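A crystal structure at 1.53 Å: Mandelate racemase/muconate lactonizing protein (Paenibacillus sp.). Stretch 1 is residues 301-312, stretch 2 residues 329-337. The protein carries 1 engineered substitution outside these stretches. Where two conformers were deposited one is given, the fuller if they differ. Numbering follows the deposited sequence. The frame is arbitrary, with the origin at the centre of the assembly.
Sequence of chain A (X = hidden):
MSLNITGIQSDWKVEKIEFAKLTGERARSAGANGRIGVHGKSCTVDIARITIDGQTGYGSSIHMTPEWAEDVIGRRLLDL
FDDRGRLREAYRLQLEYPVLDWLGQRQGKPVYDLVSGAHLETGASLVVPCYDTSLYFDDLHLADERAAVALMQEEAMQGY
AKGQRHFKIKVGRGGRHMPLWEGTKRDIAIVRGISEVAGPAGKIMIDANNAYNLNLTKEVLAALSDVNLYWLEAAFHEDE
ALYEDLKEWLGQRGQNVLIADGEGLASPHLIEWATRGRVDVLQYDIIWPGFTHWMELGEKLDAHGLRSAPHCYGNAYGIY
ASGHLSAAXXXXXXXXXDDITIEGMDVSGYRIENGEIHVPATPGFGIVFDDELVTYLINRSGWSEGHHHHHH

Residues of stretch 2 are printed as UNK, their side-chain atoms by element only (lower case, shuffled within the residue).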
# COMPACT_ATOMS: atom_id res chain seq x y z
N LEU A 301 13.52 4.75 -9.24
CA LEU A 301 13.23 5.95 -8.47
C LEU A 301 14.40 6.29 -7.56
O LEU A 301 14.79 7.46 -7.47
CB LEU A 301 11.95 5.78 -7.67
CG LEU A 301 10.71 5.49 -8.51
CD1 LEU A 301 9.47 5.36 -7.62
CD2 LEU A 301 10.51 6.58 -9.56
N ASP A 302 14.99 5.28 -6.91
CA ASP A 302 16.16 5.55 -6.06
C ASP A 302 17.26 6.25 -6.86
O ASP A 302 17.93 7.17 -6.36
CB ASP A 302 16.75 4.25 -5.49
CG ASP A 302 15.91 3.62 -4.37
OD1 ASP A 302 15.07 4.29 -3.74
OD2 ASP A 302 16.13 2.40 -4.12
N ALA A 303 17.43 5.81 -8.11
CA ALA A 303 18.50 6.32 -8.98
C ALA A 303 18.33 7.80 -9.29
O ALA A 303 19.30 8.50 -9.62
CB ALA A 303 18.56 5.48 -10.27
N HIS A 304 17.10 8.27 -9.16
CA HIS A 304 16.75 9.67 -9.40
C HIS A 304 16.56 10.47 -8.12
O HIS A 304 16.25 11.67 -8.18
CB HIS A 304 15.50 9.77 -10.27
CG HIS A 304 15.75 9.48 -11.71
ND1 HIS A 304 15.59 8.23 -12.27
CD2 HIS A 304 16.17 10.29 -12.72
CE1 HIS A 304 15.89 8.28 -13.56
NE2 HIS A 304 16.25 9.52 -13.85
N GLY A 305 16.74 9.82 -6.97
CA GLY A 305 16.55 10.45 -5.68
C GLY A 305 15.08 10.64 -5.38
O GLY A 305 14.71 11.47 -4.54
N LEU A 306 14.23 9.86 -6.04
CA LEU A 306 12.79 9.96 -5.83
C LEU A 306 12.34 8.96 -4.76
O LEU A 306 13.05 7.99 -4.47
CB LEU A 306 12.05 9.72 -7.14
CG LEU A 306 12.25 10.81 -8.19
CD1 LEU A 306 11.73 10.35 -9.55
CD2 LEU A 306 11.58 12.12 -7.74
N ARG A 307 11.16 9.20 -4.18
CA ARG A 307 10.69 8.42 -3.05
C ARG A 307 9.57 7.47 -3.45
O ARG A 307 8.77 7.78 -4.32
CB ARG A 307 10.17 9.36 -1.96
CG ARG A 307 11.24 10.29 -1.41
CD ARG A 307 10.58 11.51 -0.82
NE ARG A 307 11.55 12.54 -0.46
CZ ARG A 307 12.07 12.68 0.75
NH1 ARG A 307 11.72 11.85 1.72
NH2 ARG A 307 12.93 13.66 0.99
N SER A 308 9.52 6.33 -2.77
CA SER A 308 8.55 5.28 -3.05
C SER A 308 7.59 5.14 -1.87
O SER A 308 8.02 4.95 -0.73
CB SER A 308 9.28 3.93 -3.23
OG SER A 308 10.08 3.92 -4.41
N ALA A 309 6.30 5.21 -2.15
CA ALA A 309 5.28 4.99 -1.13
C ALA A 309 4.13 4.23 -1.76
O ALA A 309 3.14 4.82 -2.17
CB ALA A 309 4.79 6.32 -0.54
N PRO A 310 4.27 2.91 -1.87
CA PRO A 310 3.28 2.09 -2.57
C PRO A 310 1.89 2.26 -1.99
O PRO A 310 1.70 2.18 -0.77
CB PRO A 310 3.77 0.66 -2.32
CG PRO A 310 5.24 0.82 -2.14
CD PRO A 310 5.40 2.11 -1.38
N HIS A 311 0.93 2.50 -2.86
CA HIS A 311 -0.45 2.60 -2.40
C HIS A 311 -0.96 1.25 -1.93
O HIS A 311 -0.66 0.19 -2.51
CB HIS A 311 -1.34 3.14 -3.53
CG HIS A 311 -2.80 3.07 -3.23
ND1 HIS A 311 -3.56 1.95 -3.48
CD2 HIS A 311 -3.64 4.00 -2.70
CE1 HIS A 311 -4.81 2.19 -3.12
NE2 HIS A 311 -4.89 3.41 -2.65
N CYS A 312 -1.72 1.26 -0.86
CA CYS A 312 -2.42 0.07 -0.45
C CYS A 312 -3.69 0.49 0.24
O CYS A 312 -3.66 1.13 1.28
CB CYS A 312 -1.57 -0.78 0.50
SG CYS A 312 -2.41 -2.31 0.92
N UNK A 329 14.17 -1.24 -1.50
CA UNK A 329 14.08 0.13 -2.01
C UNK A 329 14.69 1.07 -0.99
O UNK A 329 14.32 1.05 0.19
c UNK A 329 12.50 1.94 -2.78
c UNK A 329 11.95 -0.47 -3.21
c UNK A 329 12.61 0.51 -2.25
N UNK A 330 15.66 1.87 -1.43
CA UNK A 330 16.36 2.75 -0.52
C UNK A 330 15.42 3.83 0.03
O UNK A 330 15.31 4.01 1.24
c UNK A 330 19.60 5.59 -3.11
c UNK A 330 17.59 3.40 -1.17
n UNK A 330 20.08 4.42 -3.49
n UNK A 330 19.35 6.51 -4.03
n UNK A 330 19.38 5.85 -1.82
c UNK A 330 18.32 4.32 -0.19
c UNK A 330 19.63 4.90 -0.74
N UNK A 331 14.77 4.55 -0.88
CA UNK A 331 13.94 5.68 -0.49
C UNK A 331 12.49 5.27 -0.22
O UNK A 331 11.56 5.91 -0.68
n UNK A 331 15.64 8.01 -2.85
c UNK A 331 15.38 7.41 -1.69
o UNK A 331 16.19 7.39 -0.77
c UNK A 331 14.00 6.78 -1.56
N UNK A 332 12.30 4.22 0.56
CA UNK A 332 10.97 3.73 0.89
C UNK A 332 10.44 4.60 2.02
O UNK A 332 11.10 4.76 3.06
c UNK A 332 7.19 0.57 2.06
c UNK A 332 7.82 1.26 3.06
c UNK A 332 9.04 0.99 0.60
c UNK A 332 11.03 2.27 1.37
c UNK A 332 9.69 1.67 1.61
c UNK A 332 7.79 0.44 0.82
c UNK A 332 9.07 1.80 2.84
N UNK A 333 9.25 5.17 1.82
CA UNK A 333 8.68 6.12 2.77
C UNK A 333 7.90 5.46 3.92
O UNK A 333 8.28 5.58 5.08
c UNK A 333 7.79 7.12 2.01
c UNK A 333 9.27 9.14 1.94
o UNK A 333 8.63 9.76 2.81
o UNK A 333 10.47 9.35 1.69
c UNK A 333 8.57 8.07 1.14
N UNK A 334 6.79 4.81 3.59
CA UNK A 334 5.87 4.29 4.60
C UNK A 334 5.09 3.11 4.07
O UNK A 334 4.78 3.04 2.88
c UNK A 334 5.76 7.57 7.78
c UNK A 334 5.97 8.77 7.13
c UNK A 334 4.78 5.32 4.93
c UNK A 334 5.42 7.72 5.04
c UNK A 334 5.37 6.46 7.07
c UNK A 334 5.81 8.84 5.76
c UNK A 334 5.24 6.51 5.69
N UNK A 335 4.72 2.21 4.97
CA UNK A 335 3.64 1.25 4.73
C UNK A 335 2.30 1.97 4.99
O UNK A 335 2.09 2.55 6.05
c UNK A 335 3.80 0.04 5.67
c UNK A 335 5.05 -0.74 5.30
c UNK A 335 2.57 -0.86 5.60
N UNK A 336 1.39 1.93 4.02
CA UNK A 336 0.04 2.50 4.19
C UNK A 336 -0.82 1.50 4.96
O UNK A 336 -1.17 0.44 4.44
c UNK A 336 -1.95 3.42 2.90
c UNK A 336 -2.45 4.05 1.62
o UNK A 336 -1.84 3.83 0.54
c UNK A 336 -0.57 2.82 2.81
o UNK A 336 -3.48 4.77 1.68
N UNK A 337 -1.15 1.84 6.22
CA UNK A 337 -1.76 0.87 7.15
C UNK A 337 -3.25 1.10 7.42
O UNK A 337 -3.65 2.21 7.81
c UNK A 337 -0.84 -1.53 9.25
c UNK A 337 -2.24 -2.38 11.00
c UNK A 337 -1.23 -2.58 10.06
c UNK A 337 -2.83 -1.15 11.12
c UNK A 337 -1.00 0.86 8.48
c UNK A 337 -2.43 -0.11 10.31
o UNK A 337 -2.64 -3.42 11.82
c UNK A 337 -1.42 -0.27 9.37
O HOH W 1 2.14 0.60 1.63
O HOH W 2 2.84 3.97 1.04
O HOH W 3 -3.86 -0.06 3.69

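Position 329 carries three side-chain carbons; the first, CB, carries the other two, with no polar atom. Its CB points toward stretch 1, and one branch tip packs near Ser308 OG and Asp302 OD1. Branching at CB with nothing further identifies Val329, whose CG1 lies 3.5 Å from Ser308 OG.

Position 330 has a chain of three carbons, a nitrogen, then a carbon with two more nitrogens: a guanidinium, with Asp302 CB over one face of the group. This is Arg330, and its backbone also bonds: Arg330 N donates to Asp302 OD2 at 2.8 Å.

Position 331 holds two carbons, the second bearing one oxygen and one nitrogen. That nitrogen is 3.1 Å from Leu306 O, suited to an amide donor, so this is Asn331, with ND2 giving its hydrogen to the carbonyl. Asn331 N bonds to Asp302 OD1 at 2.9 Å, so one carboxylate receives two successive amides.

Position 332 shows one carbon and a six-carbon ring without oxygen. CB points away, yet the ring's end returns to stretch 1, where one ring carbon is 3.7 Å from Pro310 CD. This is Phe332, and that carbon is CE2. Its backbone pairs with Ser308 in a single beta bridge: Ser308 N donates to Asn331 O (3.0 Å), and the amide N of position 333 donates to Ser308 O (2.8 Å).

Position 333 has three carbons, the third carrying two oxygens, one of them 2.8 Å from Arg307 NH1. This is Glu333, and OE2 completes a salt bridge at the guanidinium edge, while its CB rests 4.0 Å from Ala309 CB.

Position 334 is again one carbon plus a six-carbon ring, and the ring stays clear of stretch 1. This is Phe334; the link is through water 2, which donates to both Phe334 O and Pro310 O, at 2.8 Å each.

Position 335, three carbons branched at CB, points away and touches nothing here; it is Val335.

Position 336 repeats the three-carbon carboxylate, extended toward stretch 1, and one carboxylate oxygen is 2.9 Å from Cys312 N. This is Glu336, and that oxygen is OE1, which accepts from the amide; water 1 joins Glu336 N to Pro310 O.

Position 337 has one carbon, then a six-carbon ring bearing one oxygen; CB points away and the side chain stays clear of stretch 1. This is Tyr337.

The rule is to let side chains satisfy backbone where strand pairing is brief. The lone bridge at Ser308 and Phe332 sets the register; Asp302 and Asn331 extend the polar network on one side of it in sequence, Glu336 on the other. Waters span the gap where the backbones no longer bond directly, and the Arg307–Glu333 salt bridge adds a charged clasp.

Stretch 2, residues 329-337: VRNFEFVEY
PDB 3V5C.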